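PDB 2B6N: proteinase K from Serratia sp., which probably cleaves peptide bonds within proteins as a calcium-binding serine endopeptidase of the subtilase (S8) family, made by a cold-adapted bacterium. Local coordinates for residues 6-11 against 179-184; 189-194 against 198-203; 174-179 against 228-233. All coordinates share one frame; numbering follows the deposited sequence.

The three contacts gather round one border of the parallel sheet of the subtilase fold, where strand 176-181 runs beside the outermost strand 199-202. Contact 1 and contact 3 share strand 176-181: the first uses its C-terminal end, the second its earlier part, and G179 belongs to both. Contact 2 joins strand 199-202 to the loop leading into it. Centres lie about 12 Å (1 to 2), 14 Å (1 to 3) and 11 Å (2 to 3) apart. Along the chain, contact 1 closes before contact 2 opens, and contact 2 falls between the two segments of contact 3. Together they tie the calcium-binding N-terminal region and helix 223-240 to the same sheet border.

Contact 1 (6-11 against 179-184). With CA (calcium ion), chain C.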
loop_
_atom_site.group_PDB
_atom_site.type_symbol
_atom_site.label_atom_id
_atom_site.label_comp_id
_atom_site.label_asym_id
_atom_site.label_seq_id
_atom_site.Cartn_x
_atom_site.Cartn_y
_atom_site.Cartn_z
ATOM N N PRO A 6 -4.180 -0.864 18.909
ATOM C CA PRO A 6 -4.069 -0.433 17.519
ATOM C C PRO A 6 -5.358 -0.734 16.768
ATOM O O PRO A 6 -6.168 -1.547 17.223
ATOM C CB PRO A 6 -2.910 -1.294 16.994
ATOM C CG PRO A 6 -3.059 -2.577 17.735
ATOM C CD PRO A 6 -3.467 -2.138 19.141
ATOM N N THR A 7 -5.555 -0.077 15.628
ATOM C CA THR A 7 -6.627 -0.449 14.720
ATOM C C THR A 7 -6.362 -1.891 14.248
ATOM O O THR A 7 -5.225 -2.358 14.326
ATOM C CB THR A 7 -6.742 0.574 13.571
ATOM O OG1 THR A 7 -7.962 0.359 12.857
ATOM C CG2 THR A 7 -5.505 0.512 12.624
ATOM N N TRP A 8 -7.407 -2.588 13.782
ATOM C CA TRP A 8 -7.334 -4.046 13.584
ATOM C C TRP A 8 -6.327 -4.493 12.538
ATOM O O TRP A 8 -5.678 -5.522 12.722
ATOM C CB TRP A 8 -8.719 -4.685 13.324
ATOM C CG TRP A 8 -9.154 -4.792 11.872
ATOM C CD1 TRP A 8 -9.967 -3.910 11.197
ATOM C CD2 TRP A 8 -8.793 -5.809 10.924
ATOM N NE1 TRP A 8 -10.162 -4.341 9.907
ATOM C CE2 TRP A 8 -9.435 -5.489 9.704
ATOM C CE3 TRP A 8 -7.986 -6.962 10.986
ATOM C CZ2 TRP A 8 -9.312 -6.290 8.551
ATOM C CZ3 TRP A 8 -7.839 -7.742 9.834
ATOM C CH2 TRP A 8 -8.515 -7.399 8.630
ATOM N N GLY A 9 -6.211 -3.736 11.444
ATOM C CA GLY A 9 -5.327 -4.124 10.337
ATOM C C GLY A 9 -3.901 -4.340 10.796
ATOM O O GLY A 9 -3.327 -5.429 10.619
ATOM N N ILE A 10 -3.318 -3.288 11.374
ATOM C CA ILE A 10 -1.948 -3.372 11.878
ATOM C C ILE A 10 -1.847 -4.358 13.067
ATOM O O ILE A 10 -0.832 -5.026 13.216
ATOM C CB ILE A 10 -1.327 -1.972 12.191
ATOM C CG1 ILE A 10 -2.039 -1.284 13.360
ATOM C CG2 ILE A 10 -1.318 -1.090 10.927
ATOM C CD1 ILE A 10 -1.446 0.092 13.692
ATOM N N ASP A 11 -2.897 -4.454 13.887
ATOM C CA ASP A 11 -2.957 -5.492 14.956
ATOM C C ASP A 11 -2.747 -6.911 14.373
ATOM O O ASP A 11 -2.067 -7.772 14.977
ATOM C CB ASP A 11 -4.313 -5.404 15.694
ATOM C CG ASP A 11 -4.322 -6.135 17.060
ATOM O OD1 ASP A 11 -3.320 -6.786 17.440
ATOM O OD2 ASP A 11 -5.360 -6.031 17.742
ATOM N N GLY A 179 -4.147 -8.781 -2.347
ATOM C CA GLY A 179 -5.569 -9.021 -2.095
ATOM C C GLY A 179 -5.947 -8.597 -0.678
ATOM O O GLY A 179 -5.075 -8.338 0.154
ATOM N N SER A 180 -7.254 -8.531 -0.420
ATOM C CA SER A 180 -7.807 -7.991 0.832
ATOM C C SER A 180 -8.425 -9.080 1.711
ATOM O O SER A 180 -9.114 -9.974 1.188
ATOM C CB SER A 180 -8.886 -6.955 0.494
ATOM O OG SER A 180 -9.525 -6.489 1.666
ATOM N N THR A 181 -8.221 -8.986 3.036
ATOM C CA THR A 181 -8.884 -9.876 3.995
ATOM C C THR A 181 -9.711 -9.124 5.028
ATOM O O THR A 181 -9.543 -7.914 5.206
ATOM C CB THR A 181 -7.866 -10.730 4.784
ATOM O OG1 THR A 181 -6.980 -9.860 5.511
ATOM C CG2 THR A 181 -7.037 -11.627 3.833
ATOM N N THR A 182 -10.567 -9.873 5.733
ATOM C CA THR A 182 -11.367 -9.362 6.843
ATOM C C THR A 182 -10.731 -9.739 8.183
ATOM O O THR A 182 -9.754 -10.493 8.237
ATOM C CB THR A 182 -12.780 -9.925 6.814
ATOM O OG1 THR A 182 -12.749 -11.299 7.232
ATOM C CG2 THR A 182 -13.389 -9.825 5.398
ATOM N N SER A 183 -11.308 -9.222 9.268
ATOM C CA SER A 183 -10.791 -9.485 10.622
ATOM C C SER A 183 -10.962 -10.923 11.104
ATOM O O SER A 183 -10.418 -11.272 12.155
ATOM C CB SER A 183 -11.391 -8.496 11.644
ATOM O OG SER A 183 -12.812 -8.628 11.724
ATOM N N ASN A 184 -11.693 -11.759 10.360
ATOM C CA ASN A 184 -11.734 -13.193 10.704
ATOM C C ASN A 184 -10.895 -14.051 9.748
ATOM O O ASN A 184 -11.008 -15.279 9.746
ATOM C CB ASN A 184 -13.167 -13.736 10.862
ATOM C CG ASN A 184 -13.915 -13.872 9.540
ATOM O OD1 ASN A 184 -13.369 -13.635 8.459
ATOM N ND2 ASN A 184 -15.187 -14.259 9.625
HETATM CA CA CA C . -1.221 -7.929 17.183
HETATM O O HOH W 1 0.566 -9.388 18.306
#
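On the short helix that also helps bind calcium, the indole of W8 lies against the backbone of T181, T182 and S183, where strand 176-181 runs out into a turn. W8 stands in the first turn of helix 8-13 and reaches across with its six-membered ring. S183 covers one face: its CB sits 3.8 Å from the centroid of that ring and 13° off the normal, a CH-pi contact, and its N lies over the same ring, 3.4 Å from W8 CH2. At the ring edge, close to its plane, T181 O approaches W8 CH2 to 3.6 Å. CH2 also comes within 3.3 Å of T182 C, so the far corner of the indole is wedged against the peptide chain. At the other end of the ring system, NE1 is hydrogen-bonded to S204 O, which helps fix the rotation of the ring.

One helical turn on, D11 grips calcium twice, through its backbone O and through OD1, each 2.4 Å from the metal. Its CG is anti to the backbone N (chi1 -163°), which brings OD1 to the same metal as the residue's own carbonyl O. D14, Q15, D21 and N23 complete the protein ligands, joined by a water. The contact thus joins the short N-terminal helix that supplies D11 and part of the calcium site to the border of the central parallel sheet in a proteinase K-like subtilase.

Contact 2 (189-194 against 198-203). With SO4 (sulfate ion), chain D.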
loop_
_atom_site.group_PDB
_atom_site.type_symbol
_atom_site.label_atom_id
_atom_site.label_comp_id
_atom_site.label_asym_id
_atom_site.label_seq_id
_atom_site.Cartn_x
_atom_site.Cartn_y
_atom_site.Cartn_z
ATOM N N SER A 189 -15.136 -10.005 0.485
ATOM C CA SER A 189 -16.061 -10.432 -0.584
ATOM C C SER A 189 -15.768 -9.804 -1.945
ATOM O O SER A 189 -16.057 -10.409 -2.996
ATOM C CB SER A 189 -17.513 -10.146 -0.189
ATOM O OG SER A 189 -17.700 -8.751 -0.003
ATOM N N PHE A 190 -15.210 -8.586 -1.925
ATOM C CA PHE A 190 -14.931 -7.827 -3.134
ATOM C C PHE A 190 -13.526 -8.114 -3.678
ATOM O O PHE A 190 -13.197 -7.662 -4.755
ATOM C CB PHE A 190 -15.038 -6.315 -2.831
ATOM C CG PHE A 190 -14.208 -5.895 -1.654
ATOM C CD1 PHE A 190 -12.835 -5.762 -1.777
ATOM C CD2 PHE A 190 -14.800 -5.688 -0.413
ATOM C CE1 PHE A 190 -12.042 -5.411 -0.670
ATOM C CE2 PHE A 190 -14.036 -5.333 0.690
ATOM C CZ PHE A 190 -12.658 -5.183 0.564
ATOM N N SER A 191 -12.676 -8.807 -2.917
ATOM C CA SER A 191 -11.253 -8.900 -3.309
ATOM C C SER A 191 -11.053 -9.699 -4.598
ATOM O O SER A 191 -11.529 -10.841 -4.729
ATOM C CB SER A 191 -10.372 -9.508 -2.207
ATOM O OG SER A 191 -8.989 -9.441 -2.599
ATOM N N ASN A 192 -10.329 -9.109 -5.539
ATOM C CA ASN A 192 -9.828 -9.887 -6.659
ATOM C C ASN A 192 -8.869 -10.948 -6.123
ATOM O O ASN A 192 -8.411 -10.864 -4.977
ATOM C CB ASN A 192 -9.146 -8.993 -7.693
ATOM C CG ASN A 192 -10.140 -8.163 -8.483
ATOM O OD1 ASN A 192 -11.351 -8.400 -8.422
ATOM N ND2 ASN A 192 -9.635 -7.194 -9.236
ATOM N N TYR A 193 -8.561 -11.937 -6.956
ATOM C CA TYR A 193 -7.929 -13.163 -6.498
ATOM C C TYR A 193 -7.158 -13.775 -7.676
ATOM O O TYR A 193 -7.186 -13.239 -8.809
ATOM C CB TYR A 193 -8.997 -14.142 -5.948
ATOM C CG TYR A 193 -10.093 -14.461 -6.938
ATOM C CD1 TYR A 193 -9.872 -15.365 -7.976
ATOM C CD2 TYR A 193 -11.347 -13.839 -6.857
ATOM C CE1 TYR A 193 -10.860 -15.655 -8.913
ATOM C CE2 TYR A 193 -12.354 -14.135 -7.791
ATOM C CZ TYR A 193 -12.086 -15.046 -8.812
ATOM O OH TYR A 193 -13.035 -15.354 -9.744
ATOM N N GLY A 194 -6.449 -14.864 -7.393
ATOM C CA GLY A 194 -5.809 -15.675 -8.432
ATOM C C GLY A 194 -4.291 -15.519 -8.513
ATOM O O GLY A 194 -3.651 -14.937 -7.632
ATOM N N ASP A 198 0.273 -11.695 -5.072
ATOM C CA ASP A 198 1.475 -12.110 -4.356
ATOM C C ASP A 198 1.218 -12.410 -2.878
ATOM O O ASP A 198 1.889 -13.269 -2.283
ATOM C CB ASP A 198 2.568 -11.045 -4.516
ATOM C CG ASP A 198 3.025 -10.926 -5.945
ATOM O OD1 ASP A 198 3.676 -11.891 -6.429
ATOM O OD2 ASP A 198 2.682 -9.939 -6.615
ATOM N N ILE A 199 0.231 -11.722 -2.294
ATOM C CA ILE A 199 0.033 -11.769 -0.834
ATOM C C ILE A 199 -1.356 -11.183 -0.517
ATOM O O ILE A 199 -1.942 -10.472 -1.348
ATOM C CB ILE A 199 1.166 -10.969 -0.109
ATOM C CG1 ILE A 199 1.287 -11.334 1.377
ATOM C CG2 ILE A 199 0.998 -9.441 -0.334
ATOM C CD1 ILE A 199 2.645 -10.977 1.963
ATOM N N TYR A 200 -1.869 -11.518 0.663
ATOM C CA TYR A 200 -3.102 -10.957 1.183
ATOM C C TYR A 200 -2.756 -10.078 2.399
ATOM O O TYR A 200 -1.774 -10.334 3.118
ATOM C CB TYR A 200 -4.034 -12.078 1.635
ATOM C CG TYR A 200 -4.990 -12.602 0.582
ATOM C CD1 TYR A 200 -4.776 -13.844 -0.027
ATOM C CD2 TYR A 200 -6.118 -11.868 0.220
ATOM C CE1 TYR A 200 -5.659 -14.334 -1.003
ATOM C CE2 TYR A 200 -7.012 -12.353 -0.741
ATOM C CZ TYR A 200 -6.781 -13.587 -1.337
ATOM O OH TYR A 200 -7.694 -14.038 -2.272
ATOM N N ALA A 201 -3.573 -9.054 2.628
ATOM C CA ALA A 201 -3.388 -8.142 3.766
ATOM C C ALA A 201 -4.764 -7.601 4.187
ATOM O O ALA A 201 -5.700 -7.605 3.375
ATOM C CB ALA A 201 -2.442 -6.987 3.378
ATOM N N PRO A 202 -4.903 -7.159 5.457
ATOM C CA PRO A 202 -6.168 -6.554 5.916
ATOM C C PRO A 202 -6.652 -5.437 5.018
ATOM O O PRO A 202 -5.915 -4.466 4.759
ATOM C CB PRO A 202 -5.802 -5.995 7.291
ATOM C CG PRO A 202 -4.796 -6.996 7.810
ATOM C CD PRO A 202 -3.920 -7.229 6.555
ATOM N N GLY A 203 -7.895 -5.549 4.566
ATOM C CA GLY A 203 -8.459 -4.516 3.692
ATOM C C GLY A 203 -9.898 -4.143 3.968
ATOM O O GLY A 203 -10.353 -3.114 3.487
HETATM S S SO4 D . -16.554 -7.945 3.412
HETATM O O1 SO4 D . -17.417 -8.156 4.579
HETATM O O2 SO4 D . -17.343 -7.500 2.262
HETATM O O3 SO4 D . -15.923 -9.222 3.054
HETATM O O4 SO4 D . -15.610 -6.885 3.746
#
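Y200 and S191 face each other where the loop between strands 176-181 and 199-202 folds back along the outermost strand of the subtilase sheet; the touching parts run nearly antiparallel, 167° apart, yet exchange no hydrogen bonds. The phenol of Y200 reaches across to the loop, roughly at right angles to its course. Its CG is anti to the carbonyl carbon (chi1 -90°), which carries the ring toward the loop, so that CE2 comes 4.0 Å from S191 OG and OH ends 3.9 Å from Y193 CB. The hydroxyl is hydrogen-bonded to A265 O, and the ring of Y193 turns away from it.

F190 meets the other end of the strand differently. Its ring points an edge at G203, with CZ 4.3 Å from G203 O, a loose approach near the ring plane. This ring also packs on an apolar side chain of a bound peptide, and its side chain is about 8 Å from that of S224. Beside it a sulfate, probably from the crystallisation liquor, takes hydrogen bonds from S189 N to O3 (2.8 Å) and from S189 OG to O2 (2.6 Å); S204 OG is hydrogen-bonded to it as well.

S191 is held from two directions: S180 N is hydrogen-bonded to its OG, while OG donates to N192 O at 2.8 Å, in the carbonyl plane and on a lone pair, with a C=O...OG angle of 137°.

Contact 3 (174-179 against 228-233); sequences DAITVG and PHVAGV
V230, on helix 223-240, meets V178 and I176 of strand 176-181, and these three residues carry all of the side-chain contact. V230 loses the largest area; it projects from the helix onto the face of the sheet, where V178 and I176 point toward it from alternate positions of the strand. Its CG2 presses against both methyls of V178, 3.5 Å from CG1 and 3.7 Å from CG2, the two valines lying alongside one another and pointing opposite ways. The other branch, V230 CG1, stands anti to the backbone N (chi1 -179°) and reaches V178 CG2 as well as I176 CG2, each at 4.1 Å; I176 meets V230 at a slant.

V154 of the neighbouring strand 152-156 and L253 of helix 246-256 also pack on V230, so the cluster extends into the layer between helices and sheet. Helix 223-240 also carries the predicted nucleophile S224, whose side chain is about 9 Å from that of V178. With buried aliphatic carbons, chiefly methyls, meeting, and no hydrogen bond between the segments, the helix is seated on the sheet through van der Waals contact and exclusion of water.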
loop_
_atom_site.group_PDB
_atom_site.type_symbol
_atom_site.label_atom_id
_atom_site.label_comp_id
_atom_site.label_asym_id
_atom_site.label_seq_id
_atom_site.Cartn_x
_atom_site.Cartn_y
_atom_site.Cartn_z
ATOM N N ASP A 174 6.122 -7.569 -12.253
ATOM C CA ASP A 174 7.022 -7.234 -11.162
ATOM C C ASP A 174 6.396 -6.367 -10.070
ATOM O O ASP A 174 7.089 -5.951 -9.142
ATOM C CB ASP A 174 8.333 -6.644 -11.688
ATOM C CG ASP A 174 9.186 -7.690 -12.379
ATOM O OD1 ASP A 174 9.066 -8.887 -12.038
ATOM O OD2 ASP A 174 9.950 -7.323 -13.271
ATOM N N ALA A 175 5.098 -6.102 -10.194
ATOM C CA ALA A 175 4.325 -5.493 -9.104
ATOM C C ALA A 175 4.111 -6.534 -8.018
ATOM O O ALA A 175 3.990 -7.735 -8.319
ATOM C CB ALA A 175 2.979 -4.971 -9.617
ATOM N N ILE A 176 4.095 -6.092 -6.760
ATOM C CA ILE A 176 3.606 -6.936 -5.653
ATOM C C ILE A 176 2.113 -6.631 -5.567
ATOM O O ILE A 176 1.718 -5.497 -5.246
ATOM C CB ILE A 176 4.292 -6.614 -4.312
ATOM C CG1 ILE A 176 5.793 -6.924 -4.388
ATOM C CG2 ILE A 176 3.679 -7.439 -3.155
ATOM C CD1 ILE A 176 6.609 -6.155 -3.353
ATOM N N THR A 177 1.294 -7.629 -5.873
ATOM C CA THR A 177 -0.167 -7.431 -6.006
ATOM C C THR A 177 -0.873 -7.984 -4.777
ATOM O O THR A 177 -0.654 -9.134 -4.402
ATOM C CB THR A 177 -0.681 -8.058 -7.330
ATOM O OG1 THR A 177 -0.046 -7.369 -8.425
ATOM C CG2 THR A 177 -2.229 -7.945 -7.471
ATOM N N VAL A 178 -1.717 -7.152 -4.163
ATOM C CA VAL A 178 -2.197 -7.407 -2.797
ATOM C C VAL A 178 -3.712 -7.595 -2.773
ATOM O O VAL A 178 -4.465 -6.696 -3.163
ATOM C CB VAL A 178 -1.765 -6.238 -1.845
ATOM C CG1 VAL A 178 -2.162 -6.533 -0.390
ATOM C CG2 VAL A 178 -0.248 -5.972 -1.961
ATOM N N GLY A 179 -4.147 -8.781 -2.347
ATOM C CA GLY A 179 -5.569 -9.021 -2.095
ATOM C C GLY A 179 -5.947 -8.597 -0.678
ATOM O O GLY A 179 -5.075 -8.338 0.154
ATOM N N PRO A 228 -1.376 -0.629 1.116
ATOM C CA PRO A 228 -0.466 0.117 1.994
ATOM C C PRO A 228 0.038 -0.653 3.230
ATOM O O PRO A 228 1.104 -0.316 3.771
ATOM C CB PRO A 228 -1.305 1.331 2.428
ATOM C CG PRO A 228 -2.703 0.910 2.235
ATOM C CD PRO A 228 -2.653 0.086 0.960
ATOM N N HIS A 229 -0.710 -1.654 3.699
ATOM C CA HIS A 229 -0.151 -2.477 4.797
ATOM C C HIS A 229 1.140 -3.124 4.284
ATOM O O HIS A 229 2.168 -3.150 4.987
ATOM C CB HIS A 229 -1.135 -3.566 5.274
ATOM C CG HIS A 229 -2.299 -3.054 6.073
ATOM N ND1 HIS A 229 -3.440 -2.556 5.484
ATOM C CD2 HIS A 229 -2.525 -3.035 7.411
ATOM C CE1 HIS A 229 -4.312 -2.219 6.428
ATOM N NE2 HIS A 229 -3.774 -2.490 7.607
ATOM N N VAL A 230 1.084 -3.659 3.057
ATOM C CA VAL A 230 2.243 -4.327 2.442
ATOM C C VAL A 230 3.368 -3.352 2.124
ATOM O O VAL A 230 4.545 -3.647 2.377
ATOM C CB VAL A 230 1.826 -5.166 1.188
ATOM C CG1 VAL A 230 3.052 -5.890 0.551
ATOM C CG2 VAL A 230 0.768 -6.201 1.582
ATOM N N ALA A 231 3.020 -2.186 1.575
ATOM C CA ALA A 231 4.002 -1.127 1.341
ATOM C C ALA A 231 4.713 -0.717 2.635
ATOM O O ALA A 231 5.938 -0.521 2.649
ATOM C CB ALA A 231 3.325 0.098 0.685
ATOM N N GLY A 232 3.946 -0.622 3.725
ATOM C CA GLY A 232 4.496 -0.278 5.031
ATOM C C GLY A 232 5.478 -1.328 5.527
ATOM O O GLY A 232 6.517 -0.989 6.065
ATOM N N VAL A 233 5.158 -2.607 5.319
ATOM C CA VAL A 233 6.064 -3.698 5.719
ATOM C C VAL A 233 7.318 -3.730 4.847
ATOM O O VAL A 233 8.420 -3.938 5.352
ATOM C CB VAL A 233 5.339 -5.071 5.775
ATOM C CG1 VAL A 233 6.322 -6.239 6.013
ATOM C CG2 VAL A 233 4.260 -5.057 6.890
#